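Local coordinates for methanol--corrinoid protein co-methyltransferase (Methanosarcina barkeri, PDB 2I2X), which transfers the methyl group of methanol to the cob(I)amide carried by its partner corrinoid protein MtaC, a zinc-dependent step of methanogenesis from methanol, at residues M357-D360 and R361-P365; Y376-G379 and Q380-V383. All coordinates share one frame; numbering follows the deposited sequence.

Contact 1. Residues M357-D360 and R361-P365; sequences MLSD and RYRDP
Asp-360 and Arg-363 form a salt bridge where helix 349-361 gives way to a loop. NE of Arg-363 reaches OD1 of Asp-360 at 3.0 Å, from above the carboxylate plane, and the two flat groups stand almost perpendicular, 83° apart. The guanidinium arrives there because its chain bends at chi3 (-76°); NH2 of Arg-363 also makes a weak bond to Ser-359 O at 3.4 Å. OD2 of Asp-360 accepts from the backbone N atoms of Asn-301 and Leu-302, which probably fixes the rotation of the carboxylate.

One turn back, Met-357 and Arg-361 lie side by side. SD of Met-357 meets the guanidinium at its edge and in its plane, 3.4 Å from NE of Arg-361, a weak hydrogen bond alongside the backbone bond from Arg-361 N to Met-357 O. CG of Met-357 is anti to the backbone N (chi1 175°), and two further bends curl the thioether against Arg-361, whose NH2 has its salt bridge with Asp-373. Arg-361 CG covers one face of the Tyr-362 ring, 3.8 Å above its centre; Leu-358 CD1 touches Tyr-362 CE2, and a water joins Leu-358 O to Tyr-362 N. Asp-364 N-caps helix 365-368. Helix 372-383 packs on Met-357 and Arg-361, helix 240-259 on Pro-365, the second MtaB subunit on Arg-363, and another chain on Met-357 and Leu-358, its Asp-3 bonded to Tyr-362 OH.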
loop_
_atom_site.group_PDB
_atom_site.type_symbol
_atom_site.label_atom_id
_atom_site.label_comp_id
_atom_site.label_asym_id
_atom_site.label_seq_id
_atom_site.Cartn_x
_atom_site.Cartn_y
_atom_site.Cartn_z
ATOM N N MET A 357 4.169 10.227 -19.400
ATOM C CA MET A 357 5.121 9.577 -20.271
ATOM C C MET A 357 6.504 10.138 -19.966
ATOM O O MET A 357 7.436 9.377 -19.687
ATOM C CB MET A 357 4.715 9.754 -21.751
ATOM C CG MET A 357 5.702 9.214 -22.780
ATOM S SD MET A 357 7.214 10.207 -23.012
ATOM C CE MET A 357 6.535 11.744 -23.685
ATOM N N LEU A 358 6.641 11.455 -20.027
ATOM C CA LEU A 358 7.963 12.112 -19.868
ATOM C C LEU A 358 8.649 11.807 -18.515
ATOM O O LEU A 358 9.899 11.695 -18.433
ATOM C CB LEU A 358 7.869 13.637 -20.108
ATOM C CG LEU A 358 9.192 14.407 -20.061
ATOM C CD1 LEU A 358 10.207 13.831 -21.068
ATOM C CD2 LEU A 358 8.983 15.912 -20.307
ATOM N N SER A 359 7.827 11.687 -17.477
ATOM C CA SER A 359 8.249 11.243 -16.137
ATOM C C SER A 359 9.270 10.100 -16.168
ATOM O O SER A 359 10.291 10.111 -15.460
ATOM C CB SER A 359 7.008 10.783 -15.363
ATOM O OG SER A 359 7.361 10.059 -14.187
ATOM N N ASP A 360 8.990 9.105 -16.989
ATOM C CA ASP A 360 9.752 7.878 -16.948
ATOM C C ASP A 360 10.509 7.593 -18.233
ATOM O O ASP A 360 11.323 6.684 -18.240
ATOM C CB ASP A 360 8.821 6.704 -16.633
ATOM C CG ASP A 360 8.184 6.817 -15.257
ATOM O OD1 ASP A 360 8.803 7.436 -14.384
ATOM O OD2 ASP A 360 7.077 6.270 -15.034
ATOM N N ARG A 361 10.259 8.361 -19.303
ATOM C CA ARG A 361 10.925 8.125 -20.578
ATOM C C ARG A 361 12.439 7.858 -20.437
ATOM O O ARG A 361 12.987 7.028 -21.199
ATOM C CB ARG A 361 10.651 9.251 -21.635
ATOM C CG ARG A 361 11.641 9.202 -22.855
ATOM C CD ARG A 361 11.445 10.278 -23.961
ATOM N NE ARG A 361 10.210 9.929 -24.589
ATOM C CZ ARG A 361 9.997 9.623 -25.857
ATOM N NH1 ARG A 361 10.951 9.683 -26.774
ATOM N NH2 ARG A 361 8.754 9.292 -26.182
ATOM N N TYR A 362 13.104 8.541 -19.492
ATOM C CA TYR A 362 14.577 8.442 -19.404
ATOM C C TYR A 362 15.076 7.573 -18.247
ATOM O O TYR A 362 16.299 7.384 -18.060
ATOM C CB TYR A 362 15.251 9.836 -19.412
ATOM C CG TYR A 362 14.984 10.605 -20.704
ATOM C CD1 TYR A 362 15.581 10.218 -21.918
ATOM C CD2 TYR A 362 14.096 11.690 -20.723
ATOM C CE1 TYR A 362 15.312 10.911 -23.110
ATOM C CE2 TYR A 362 13.816 12.379 -21.902
ATOM C CZ TYR A 362 14.437 12.000 -23.089
ATOM O OH TYR A 362 14.150 12.692 -24.246
ATOM N N ARG A 363 14.128 7.028 -17.493
ATOM C CA ARG A 363 14.469 6.213 -16.367
ATOM C C ARG A 363 15.236 4.942 -16.739
ATOM O O ARG A 363 16.101 4.531 -15.970
ATOM C CB ARG A 363 13.223 5.852 -15.566
ATOM C CG ARG A 363 13.451 5.674 -14.039
ATOM C CD ARG A 363 12.090 5.513 -13.340
ATOM N NE ARG A 363 11.467 6.823 -13.275
ATOM C CZ ARG A 363 11.760 7.753 -12.362
ATOM N NH1 ARG A 363 12.681 7.539 -11.413
ATOM N NH2 ARG A 363 11.167 8.918 -12.437
ATOM N N ASP A 364 14.928 4.329 -17.896
ATOM C CA ASP A 364 15.432 2.992 -18.250
ATOM C C ASP A 364 15.053 2.672 -19.695
ATOM O O ASP A 364 14.033 3.161 -20.180
ATOM C CB ASP A 364 14.780 1.950 -17.355
ATOM C CG ASP A 364 15.551 0.645 -17.296
ATOM O OD1 ASP A 364 15.149 -0.293 -18.017
ATOM O OD2 ASP A 364 16.559 0.546 -16.540
ATOM N N PRO A 365 15.861 1.844 -20.399
ATOM C CA PRO A 365 15.416 1.495 -21.747
ATOM C C PRO A 365 14.080 0.764 -21.773
ATOM O O PRO A 365 13.341 0.872 -22.757
ATOM C CB PRO A 365 16.564 0.613 -22.285
ATOM C CG PRO A 365 17.295 0.161 -21.106
ATOM C CD PRO A 365 17.185 1.246 -20.095
HETATM O O HOH W 1 12.230 10.647 -17.730
#

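Contact 2. Residues Y376-G379 and Q380-V383; sequences YRVG and QSIV
Ser-381 OG donates to Val-378 O at 2.8 Å, in the carbonyl plane and on a lone pair, the tight spot of this last part of helix 372-383. Its hydroxyl stands between its own backbone N and carbonyl carbon (chi1 79°), a rotamer that folds it back over the preceding turn. The same carbonyl, Val-378 O, accepts from Ile-382 N at 3.2 Å, so two donors grip one oxygen. Beside them Val-378 CG1 meets Ile-382 CD1 at 4.1 Å, and both side chains lie against Ile-275 of helix 273-280. At Gly-379 a beta carbon would come too close to Tyr-376 O, which accepts from Gln-380 N at 2.9 Å.

The looser side belongs to Gln-380, which is exposed. Its amide packs by the Tyr-376 ring, NE2 of Gln-380 at the ring edge 3.5 Å from CE1 of Tyr-376, with the two planes 56° apart; the phenol OH is bonded to Tyr-11 O. Arg-377, partly exposed, runs extended to salt bridges with Glu-399 and Glu-406 of helix 389-409. With an alanine at Ser-381, Val-378 O is likely to lose its hydroxyl donor and keep Ile-382 N, with only a weak bond from the backbone N of the replaced residue. The chemistry is thus divided: the Ser-381 hydroxyl and the Ile-382 N-H share the carbonyl of Val-378, whereas the Gln-380 side-chain amide meets the tyrosine ring edge by packing.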
loop_
_atom_site.group_PDB
_atom_site.type_symbol
_atom_site.label_atom_id
_atom_site.label_comp_id
_atom_site.label_asym_id
_atom_site.label_seq_id
_atom_site.Cartn_x
_atom_site.Cartn_y
_atom_site.Cartn_z
ATOM N N TYR A 376 4.043 2.938 -30.480
ATOM C CA TYR A 376 3.319 3.033 -31.744
ATOM C C TYR A 376 4.246 2.603 -32.888
ATOM O O TYR A 376 3.853 1.846 -33.776
ATOM C CB TYR A 376 2.813 4.471 -31.971
ATOM C CG TYR A 376 1.986 4.636 -33.219
ATOM C CD1 TYR A 376 2.581 4.970 -34.457
ATOM C CD2 TYR A 376 0.603 4.435 -33.177
ATOM C CE1 TYR A 376 1.791 5.086 -35.637
ATOM C CE2 TYR A 376 -0.196 4.563 -34.317
ATOM C CZ TYR A 376 0.384 4.875 -35.545
ATOM O OH TYR A 376 -0.457 4.980 -36.640
ATOM N N ARG A 377 5.474 3.094 -32.849
ATOM C CA ARG A 377 6.476 2.781 -33.861
ATOM C C ARG A 377 6.736 1.259 -33.896
ATOM O O ARG A 377 6.772 0.657 -34.980
ATOM C CB ARG A 377 7.750 3.585 -33.593
ATOM C CG ARG A 377 8.901 3.327 -34.519
ATOM C CD ARG A 377 10.120 4.185 -34.170
ATOM N NE ARG A 377 11.355 3.703 -34.803
ATOM C CZ ARG A 377 12.548 4.314 -34.724
ATOM N NH1 ARG A 377 12.697 5.440 -34.030
ATOM N NH2 ARG A 377 13.611 3.786 -35.327
ATOM N N VAL A 378 6.866 0.639 -32.721
ATOM C CA VAL A 378 7.035 -0.801 -32.646
ATOM C C VAL A 378 5.799 -1.469 -33.193
ATOM O O VAL A 378 5.901 -2.416 -33.937
ATOM C CB VAL A 378 7.332 -1.292 -31.226
ATOM C CG1 VAL A 378 7.245 -2.828 -31.144
ATOM C CG2 VAL A 378 8.705 -0.794 -30.770
ATOM N N GLY A 379 4.633 -0.924 -32.859
ATOM C CA GLY A 379 3.375 -1.272 -33.530
ATOM C C GLY A 379 3.466 -1.327 -35.063
ATOM O O GLY A 379 3.002 -2.313 -35.669
ATOM N N GLN A 380 4.048 -0.289 -35.683
ATOM C CA GLN A 380 4.130 -0.192 -37.155
ATOM C C GLN A 380 5.038 -1.287 -37.746
ATOM O O GLN A 380 4.805 -1.780 -38.867
ATOM C CB GLN A 380 4.646 1.179 -37.620
ATOM C CG GLN A 380 3.655 2.315 -37.518
ATOM C CD GLN A 380 4.307 3.692 -37.675
ATOM O OE1 GLN A 380 5.331 3.995 -37.046
ATOM N NE2 GLN A 380 3.702 4.539 -38.498
ATOM N N SER A 381 6.055 -1.666 -36.979
ATOM C CA SER A 381 7.040 -2.600 -37.461
ATOM C C SER A 381 6.434 -3.996 -37.439
ATOM O O SER A 381 6.830 -4.875 -38.223
ATOM C CB SER A 381 8.320 -2.528 -36.622
ATOM O OG SER A 381 8.169 -3.226 -35.405
ATOM N N ILE A 382 5.457 -4.194 -36.565
ATOM C CA ILE A 382 4.743 -5.463 -36.518
ATOM C C ILE A 382 3.776 -5.635 -37.693
ATOM O O ILE A 382 3.777 -6.680 -38.344
ATOM C CB ILE A 382 3.989 -5.623 -35.171
ATOM C CG1 ILE A 382 5.024 -5.681 -34.015
ATOM C CG2 ILE A 382 2.999 -6.839 -35.204
ATOM C CD1 ILE A 382 4.445 -5.443 -32.657
ATOM N N VAL A 383 2.943 -4.628 -37.959
ATOM C CA VAL A 383 1.847 -4.820 -38.895
ATOM C C VAL A 383 2.374 -4.910 -40.325
ATOM O O VAL A 383 1.757 -5.557 -41.180
ATOM C CB VAL A 383 0.729 -3.734 -38.758
ATOM C CG1 VAL A 383 0.133 -3.758 -37.365
ATOM C CG2 VAL A 383 1.254 -2.340 -39.102
#

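Coming from the N terminus, the chain first passes the parallel strands of the TIM barrel, then enters the helical region that holds both contacts. Contact 1 comes at the end of helix 349-361 and turns the chain through a short loop into helix 365-368; contact 2 follows within helix 372-383 and closes no loop. The two are in series, neither nested nor crossed, with centres 20 Å apart and nearest atoms about 9 Å apart. A salt bridge reaches from contact 1 to the first turn of helix 372-383, which carries contact 2. Contact 1 faces other chains of the assembly, whereas contact 2 is set among helices 240-259, 273-280 and 389-409 of its own chain.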